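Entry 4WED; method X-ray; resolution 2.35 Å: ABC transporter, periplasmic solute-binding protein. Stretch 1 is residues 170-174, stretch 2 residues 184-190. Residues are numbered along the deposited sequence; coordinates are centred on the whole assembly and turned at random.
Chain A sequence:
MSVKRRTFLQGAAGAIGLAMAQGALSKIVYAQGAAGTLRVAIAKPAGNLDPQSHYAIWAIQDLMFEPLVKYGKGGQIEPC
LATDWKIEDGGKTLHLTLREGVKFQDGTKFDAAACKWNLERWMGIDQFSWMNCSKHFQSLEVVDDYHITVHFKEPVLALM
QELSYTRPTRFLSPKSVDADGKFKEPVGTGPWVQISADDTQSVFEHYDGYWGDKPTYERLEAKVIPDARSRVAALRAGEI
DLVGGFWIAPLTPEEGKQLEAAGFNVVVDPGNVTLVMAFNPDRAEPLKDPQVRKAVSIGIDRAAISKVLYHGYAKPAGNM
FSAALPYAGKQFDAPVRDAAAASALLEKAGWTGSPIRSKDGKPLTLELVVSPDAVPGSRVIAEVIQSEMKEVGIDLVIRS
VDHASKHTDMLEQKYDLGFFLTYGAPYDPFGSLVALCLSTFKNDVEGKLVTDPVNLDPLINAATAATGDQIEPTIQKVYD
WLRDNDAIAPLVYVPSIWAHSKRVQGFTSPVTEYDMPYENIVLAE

Stretch 1 170-174: RFLSP
Stretch 2 (184-190) KEPVGTG

Residues 170-174 and 184-190 meet as two segments of one chain without regular helix or strand, burying 230 Å² between them. The nearest CA pairs are Leu172-Gly188 (CA-CA 4.6 Å) and Ser173-Val187 (CA-CA 5.5 Å), so the numbering rises in one segment as it falls in the other. One direct hydrogen bond joins the backbones: Ser173 N donates to Val187 O over 2.7 Å, nearly straight at 166°. The same carbonyl oxygen, Val187 O, also receives a CA-H...O contact from Leu172 CA at 3.5 Å.

At Phe171 the carbonyl takes over as acceptor. Phe171 O lies 3.3 Å from Gly188 CA in a second CA-H...O contact, and stands 4.0 Å from Thr189 N; water 1 spans that gap, donating to Phe171 O (2.7 Å) and accepting from Thr189 N (3.0 Å). Gly188 (phi/psi -96/-161) has no side chain; an ideal CB would lie 3.5 Å from Phe171 O.

The side chains differ in how they meet the partner segment. Phe171 (phi/psi -113/117) leaves sideways in the m rotamer (chi1 -63°, chi2 84°), and its ring leads away from the second segment. Leu172 (-110/136) starts away, but chi1 t (168°) and chi2 p (71°) bring CD1 back to 3.5 Å from Glu185 O and 4.4 Å from Val187 CB. Ser173 (-55/120; chi1 t, 165°) points toward the partner, placing its CB 3.3 Å from Val187 CG1, a tight approach beside the backbone hydrogen bond. Val187 (-97/80) points sideways with chi1 t (-173°), and Thr189 (-109/-3) adopts p (49°), with OG1 2.7 Å from water 1.

Within the second segment, Val187 N donates to Glu185 O (2.9 Å), and Gly188 N makes a weak bond to Pro186 O (3.4 Å). Pro186 (-84/74) is C-gamma endo and points away; Glu185 (-105/153) is modelled only to CB. Arg170 (m, t, t) extends out of reach, its guanidinium hydrogen-bonded elsewhere in the structure.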

# COMPACT_ATOMS: atom_id res chain seq x y z
N ARG A 170 14.56 4.86 -10.00
CA ARG A 170 15.75 4.05 -9.77
C ARG A 170 16.74 4.17 -10.89
O ARG A 170 16.43 4.79 -11.89
CB ARG A 170 15.35 2.61 -9.46
CG ARG A 170 14.32 2.58 -8.34
CD ARG A 170 14.24 1.23 -7.67
NE ARG A 170 13.35 1.28 -6.52
CZ ARG A 170 13.17 0.25 -5.69
NH1 ARG A 170 13.82 -0.91 -5.89
NH2 ARG A 170 12.35 0.38 -4.65
N PHE A 171 17.91 3.56 -10.70
CA PHE A 171 19.14 3.89 -11.42
C PHE A 171 19.71 2.82 -12.39
O PHE A 171 20.10 1.68 -11.99
CB PHE A 171 20.18 4.36 -10.40
CG PHE A 171 19.73 5.61 -9.70
CD1 PHE A 171 18.90 5.54 -8.60
CD2 PHE A 171 20.07 6.88 -10.21
CE1 PHE A 171 18.45 6.69 -7.97
CE2 PHE A 171 19.61 8.03 -9.59
CZ PHE A 171 18.78 7.94 -8.47
N LEU A 172 19.74 3.22 -13.67
CA LEU A 172 20.10 2.36 -14.79
C LEU A 172 21.43 2.82 -15.31
O LEU A 172 21.61 4.00 -15.52
CB LEU A 172 19.06 2.51 -15.89
CG LEU A 172 19.34 1.93 -17.29
CD1 LEU A 172 19.31 0.40 -17.29
CD2 LEU A 172 18.32 2.46 -18.28
N SER A 173 22.33 1.89 -15.60
CA SER A 173 23.65 2.27 -16.10
C SER A 173 23.55 3.14 -17.36
O SER A 173 23.02 2.72 -18.37
CB SER A 173 24.47 1.03 -16.40
OG SER A 173 25.61 1.32 -17.18
N PRO A 174 24.09 4.36 -17.30
CA PRO A 174 24.17 5.21 -18.52
C PRO A 174 24.86 4.61 -19.75
O PRO A 174 24.54 5.04 -20.86
CB PRO A 174 24.98 6.41 -18.06
CG PRO A 174 24.87 6.40 -16.59
CD PRO A 174 24.69 5.00 -16.14
N LYS A 184 17.65 -0.72 -23.08
CA LYS A 184 18.11 -1.95 -23.69
C LYS A 184 18.12 -3.05 -22.61
O LYS A 184 17.13 -3.73 -22.44
CB LYS A 184 19.48 -1.73 -24.32
CG LYS A 184 19.41 -1.12 -25.72
N GLU A 185 19.20 -3.18 -21.84
CA GLU A 185 19.32 -4.26 -20.86
C GLU A 185 19.13 -3.74 -19.42
O GLU A 185 19.41 -2.58 -19.13
CB GLU A 185 20.68 -4.96 -21.00
N PRO A 186 18.66 -4.62 -18.50
CA PRO A 186 18.35 -4.15 -17.15
C PRO A 186 19.57 -4.09 -16.24
O PRO A 186 19.71 -4.90 -15.31
CB PRO A 186 17.34 -5.18 -16.66
CG PRO A 186 17.82 -6.46 -17.31
CD PRO A 186 18.44 -6.07 -18.64
N VAL A 187 20.41 -3.08 -16.50
CA VAL A 187 21.69 -2.87 -15.83
C VAL A 187 21.54 -1.85 -14.70
O VAL A 187 21.88 -0.67 -14.84
CB VAL A 187 22.76 -2.35 -16.84
CG1 VAL A 187 24.15 -2.28 -16.22
CG2 VAL A 187 22.79 -3.22 -18.08
N GLY A 188 21.05 -2.31 -13.57
CA GLY A 188 20.98 -1.50 -12.37
C GLY A 188 22.18 -1.75 -11.48
O GLY A 188 23.17 -2.25 -11.94
N THR A 189 22.04 -1.37 -10.21
CA THR A 189 23.10 -1.53 -9.17
C THR A 189 22.77 -2.61 -8.14
O THR A 189 23.55 -2.88 -7.24
CB THR A 189 23.27 -0.23 -8.37
OG1 THR A 189 21.99 0.24 -7.93
CG2 THR A 189 23.90 0.83 -9.24
N GLY A 190 21.59 -3.19 -8.28
CA GLY A 190 21.05 -4.10 -7.27
C GLY A 190 21.76 -5.47 -7.17
O GLY A 190 22.65 -5.80 -7.97
O HOH W 1 19.83 0.55 -9.59